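Local structure of OLD nuclease (Thermus scotoductus, 6P74) at residues S311-V317 and N365-F369; V336-R340 and K420-I424. The protein degrades linear and supercoiled double-stranded DNA in the 5' to 3' direction with divalent metals, and also hydrolyses ATP in a DNA-stimulated manner. All coordinates share one frame; numbering follows the deposited sequence.

Contact 1: S311-V317 and N365-F369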
# COMPACT_ATOMS: atom_id res chain seq x y z
N SER A 311 -1.56 1.40 -21.32
CA SER A 311 -2.14 0.94 -22.57
C SER A 311 -2.07 2.04 -23.61
O SER A 311 -2.49 3.17 -23.34
CB SER A 311 -3.60 0.54 -22.36
OG SER A 311 -4.23 0.29 -23.61
N PRO A 312 -1.55 1.76 -24.81
CA PRO A 312 -1.64 2.76 -25.88
C PRO A 312 -3.07 3.03 -26.34
O PRO A 312 -3.29 3.93 -27.16
CB PRO A 312 -0.79 2.15 -27.01
CG PRO A 312 -0.77 0.68 -26.73
CD PRO A 312 -0.87 0.53 -25.23
N ILE A 313 -4.06 2.27 -25.88
CA ILE A 313 -5.42 2.57 -26.29
C ILE A 313 -5.98 3.73 -25.49
O ILE A 313 -6.73 4.55 -26.03
CB ILE A 313 -6.27 1.29 -26.19
CG1 ILE A 313 -5.84 0.30 -27.28
CG2 ILE A 313 -7.74 1.61 -26.29
CD1 ILE A 313 -5.98 -1.17 -26.85
N PHE A 314 -5.57 3.87 -24.23
CA PHE A 314 -5.99 4.97 -23.37
C PHE A 314 -5.06 6.18 -23.42
O PHE A 314 -5.36 7.21 -22.80
CB PHE A 314 -6.11 4.49 -21.92
CG PHE A 314 -7.26 3.56 -21.68
CD1 PHE A 314 -7.13 2.19 -21.90
CD2 PHE A 314 -8.48 4.05 -21.23
CE1 PHE A 314 -8.20 1.34 -21.69
CE2 PHE A 314 -9.56 3.21 -21.01
CZ PHE A 314 -9.42 1.85 -21.23
N ALA A 315 -3.94 6.11 -24.12
CA ALA A 315 -3.02 7.23 -24.19
C ALA A 315 -2.89 7.59 -25.66
O ALA A 315 -2.01 7.08 -26.36
CB ALA A 315 -1.70 6.90 -23.53
N ASP A 316 -3.78 8.47 -26.13
CA ASP A 316 -3.93 8.79 -27.55
C ASP A 316 -3.06 9.99 -27.90
O ASP A 316 -3.23 11.07 -27.32
CB ASP A 316 -5.39 9.09 -27.86
CG ASP A 316 -5.72 8.93 -29.31
OD1 ASP A 316 -5.05 9.57 -30.17
OD2 ASP A 316 -6.64 8.13 -29.60
N VAL A 317 -2.16 9.81 -28.88
CA VAL A 317 -1.30 10.94 -29.25
C VAL A 317 -2.12 12.07 -29.87
O VAL A 317 -1.73 13.24 -29.78
CB VAL A 317 -0.17 10.50 -30.20
CG1 VAL A 317 -0.76 10.00 -31.43
CG2 VAL A 317 0.70 11.65 -30.56
N ASN A 365 0.71 5.29 -30.69
CA ASN A 365 0.76 5.73 -29.29
C ASN A 365 1.88 5.06 -28.50
O ASN A 365 2.28 5.57 -27.45
CB ASN A 365 -0.59 5.48 -28.60
CG ASN A 365 -1.75 6.19 -29.29
OD1 ASN A 365 -1.58 7.26 -29.88
ND2 ASN A 365 -2.93 5.60 -29.22
N GLU A 366 2.40 3.92 -28.98
CA GLU A 366 3.56 3.29 -28.37
C GLU A 366 4.70 4.27 -28.12
O GLU A 366 5.53 4.06 -27.22
CB GLU A 366 4.06 2.15 -29.27
CG GLU A 366 3.08 1.02 -29.46
CD GLU A 366 2.88 0.20 -28.20
OE1 GLU A 366 3.71 0.34 -27.26
OE2 GLU A 366 1.91 -0.58 -28.15
N VAL A 367 4.79 5.33 -28.92
CA VAL A 367 5.83 6.32 -28.68
C VAL A 367 5.82 6.78 -27.24
O VAL A 367 6.86 7.14 -26.69
CB VAL A 367 5.67 7.52 -29.63
CG1 VAL A 367 6.97 8.24 -29.76
CG2 VAL A 367 5.27 7.05 -30.99
N LEU A 368 4.65 6.80 -26.61
CA LEU A 368 4.54 7.34 -25.26
C LEU A 368 5.11 6.40 -24.21
O LEU A 368 5.29 6.83 -23.07
CB LEU A 368 3.09 7.66 -24.93
CG LEU A 368 2.40 8.59 -25.93
CD1 LEU A 368 0.89 8.55 -25.68
CD2 LEU A 368 2.94 9.99 -25.81
N PHE A 369 5.41 5.16 -24.56
CA PHE A 369 5.85 4.19 -23.57
C PHE A 369 7.30 3.77 -23.75
O PHE A 369 7.76 2.88 -23.03
CB PHE A 369 4.92 2.97 -23.60
CG PHE A 369 3.50 3.35 -23.36
CD1 PHE A 369 3.09 3.73 -22.10
CD2 PHE A 369 2.61 3.43 -24.40
CE1 PHE A 369 1.79 4.12 -21.87
CE2 PHE A 369 1.31 3.82 -24.18
CZ PHE A 369 0.91 4.17 -22.92
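N365 lays its side-chain amide across the mouth of the turn P312-V317, its CB packed on the CB of P312 at 3.7 Å. The turn follows strand 304-308 in the P-loop ATPase sheet, while 365-368 is a 3-10 segment leading toward the Toprim domain. Both ends of the amide bond to backbone. ND2 donates to P312 O at 2.7 Å, nearly along the C=O axis although the acceptor is tilted from the amide plane; the N-H...O angle is 146°. OD1 accepts the straighter bond, 2.8 Å from V317 N and 166° at the hydrogen, with the donor above the carbonyl plane instead of on a lone pair. Two bonds from one flat group thus fix its rotation and tie together two backbone sites five residues apart. A chi1 of -58° places CG of N365 opposite its own carbonyl carbon and beside its backbone N, directed at the turn.

Apolar groups close the flank. The CB of A315 meets L368 CD1 and, at 3.8 Å, F369 CZ; the F369 and P312 side chains cross at about a right angle. V27 of strand 23-27 touches both A315 and F369, whose side chain lies about 7 Å from that of K34, a probable ATP-binding residue of the P-loop. S311 begins an ST turn: I313 N donates to its OG at 3.0 Å, and this hydroxyl also hydrogen-bonds Q287.

Contact 2: V336-R340 and K420-I424. With SO4 (sulfate ion), chain G.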
# COMPACT_ATOMS: atom_id res chain seq x y z
N VAL A 336 7.55 15.75 -14.37
CA VAL A 336 6.34 15.54 -15.16
C VAL A 336 6.40 16.42 -16.39
O VAL A 336 6.75 17.60 -16.30
CB VAL A 336 5.08 15.87 -14.35
CG1 VAL A 336 3.83 15.59 -15.19
CG2 VAL A 336 5.07 15.09 -13.05
N SER A 337 6.04 15.85 -17.54
CA SER A 337 6.05 16.55 -18.82
C SER A 337 4.66 16.54 -19.43
O SER A 337 3.89 15.61 -19.22
CB SER A 337 7.02 15.88 -19.84
OG SER A 337 8.24 15.55 -19.22
N TYR A 338 4.38 17.57 -20.23
CA TYR A 338 3.08 17.81 -20.85
C TYR A 338 3.23 18.96 -21.83
O TYR A 338 4.19 19.73 -21.77
CB TYR A 338 1.99 18.12 -19.82
CG TYR A 338 2.35 19.26 -18.87
CD1 TYR A 338 2.11 20.58 -19.22
CD2 TYR A 338 2.94 19.00 -17.65
CE1 TYR A 338 2.46 21.64 -18.38
CE2 TYR A 338 3.28 20.06 -16.78
CZ TYR A 338 3.03 21.37 -17.15
OH TYR A 338 3.36 22.43 -16.30
N VAL A 339 2.27 19.07 -22.75
CA VAL A 339 2.25 20.21 -23.66
C VAL A 339 1.90 21.47 -22.86
O VAL A 339 0.86 21.54 -22.22
CB VAL A 339 1.27 19.98 -24.81
CG1 VAL A 339 1.37 21.12 -25.78
CG2 VAL A 339 1.57 18.67 -25.53
N ARG A 340 2.80 22.45 -22.90
CA ARG A 340 2.56 23.73 -22.23
C ARG A 340 1.46 24.51 -22.94
O ARG A 340 1.23 24.36 -24.14
CB ARG A 340 3.84 24.56 -22.20
CG ARG A 340 4.99 23.93 -21.42
CD ARG A 340 6.22 24.84 -21.32
NE ARG A 340 5.94 26.08 -20.59
CZ ARG A 340 5.76 26.17 -19.26
NH1 ARG A 340 5.82 25.08 -18.50
NH2 ARG A 340 5.50 27.35 -18.70
N LYS A 420 8.78 16.20 -28.61
CA LYS A 420 9.47 17.37 -28.12
C LYS A 420 8.82 17.89 -26.84
O LYS A 420 9.49 18.10 -25.82
CB LYS A 420 9.53 18.45 -29.20
CG LYS A 420 10.96 18.75 -29.65
CD LYS A 420 11.06 19.83 -30.71
CE LYS A 420 10.00 20.91 -30.60
NZ LYS A 420 10.06 21.91 -31.73
N ALA A 421 7.49 18.05 -26.85
CA ALA A 421 6.80 18.55 -25.66
C ALA A 421 6.91 17.59 -24.47
O ALA A 421 6.79 18.02 -23.32
CB ALA A 421 5.32 18.82 -25.97
N LEU A 422 7.13 16.31 -24.72
CA LEU A 422 7.16 15.34 -23.64
C LEU A 422 8.55 14.93 -23.23
O LEU A 422 8.69 14.11 -22.32
CB LEU A 422 6.36 14.08 -24.00
CG LEU A 422 4.84 14.31 -24.07
CD1 LEU A 422 4.06 12.99 -24.25
CD2 LEU A 422 4.34 15.10 -22.88
N ASP A 423 9.58 15.44 -23.91
CA ASP A 423 10.97 15.05 -23.68
C ASP A 423 11.20 13.55 -23.91
O ASP A 423 11.96 12.90 -23.19
CB ASP A 423 11.42 15.46 -22.28
CG ASP A 423 11.81 16.92 -22.22
OD1 ASP A 423 12.81 17.28 -22.89
OD2 ASP A 423 11.10 17.71 -21.54
N ILE A 424 10.60 13.01 -24.96
CA ILE A 424 10.92 11.66 -25.43
C ILE A 424 12.04 11.80 -26.46
O ILE A 424 11.89 12.58 -27.41
CB ILE A 424 9.70 10.97 -26.03
CG1 ILE A 424 8.55 10.98 -25.02
CG2 ILE A 424 10.02 9.56 -26.43
CD1 ILE A 424 7.18 10.91 -25.67
S SO4 G . 6.99 20.53 -19.49
O1 SO4 G . 7.67 21.50 -20.35
O2 SO4 G . 5.55 20.75 -19.59
O3 SO4 G . 7.32 19.18 -19.94
O4 SO4 G . 7.41 20.71 -18.11
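L422 pushes its CD2 methyl against the backbone of Y338, 3.6 Å from the CA, while the CB of A421 meets V339 CG2 at 3.8 Å. For L422 the first torsion, -70°, sets CG beside the backbone N; chi2 of -172° sends CD1 out, anti to CA, and leaves CD2 as the branch that lies against Y338. The polar part is slight: S337 OG lies 3.4 Å from L422 O, a weak hydrogen bond at most, since its proton has another acceptor within reach. L422 O also receives a weak bond from R327.

A sulfate ion, probably from the crystallisation liquor, lies against the S337-Y338 backbone. Y338 N makes weak bonds to its O2 and O3, both at 3.4 Å. The phenol ring folds over the same ion, with O2 centred 3.3 Å above one face; chi1 of 53° brings CG between the backbone N and carbonyl carbon of Y338. CG and CD of R340 also lie against the ion, CG 3.7 Å from O2; the guanidinium is further off, with NE salt-bridged to E342.

D423, with positive phi, completes a Schellman motif at the C-terminal end of Toprim helix 409-422, which carries L422. This end abuts strand 334-337, an edge strand of the ATPase mixed sheet within this chain, antiparallel to 323-328, whose L325 bonds to the S337 backbone.

Overall arrangement
From the N terminus, the chain leaves strand 304-308 through 311-317, runs down strand 323-328 and back along 334-337 into 336-340, then passes through helix 341-355 to 365-369. There contact 1 closes a loop of 47 intervening residues within the ATPase domain. The chain next enters the Toprim sheet at strand 372-376 and reaches 420-424, where contact 2 closes a loop of 79 residues and joins the two domains. The loops cross, as the segments alternate. Their centres lie 14 Å apart, and they touch directly: L368 CD2 packs on L422 CD1 at 3.6 Å. Helix 409-422 serves both: its end forms one side of contact 2, while its I415 and V418 meet V317 of contact 1.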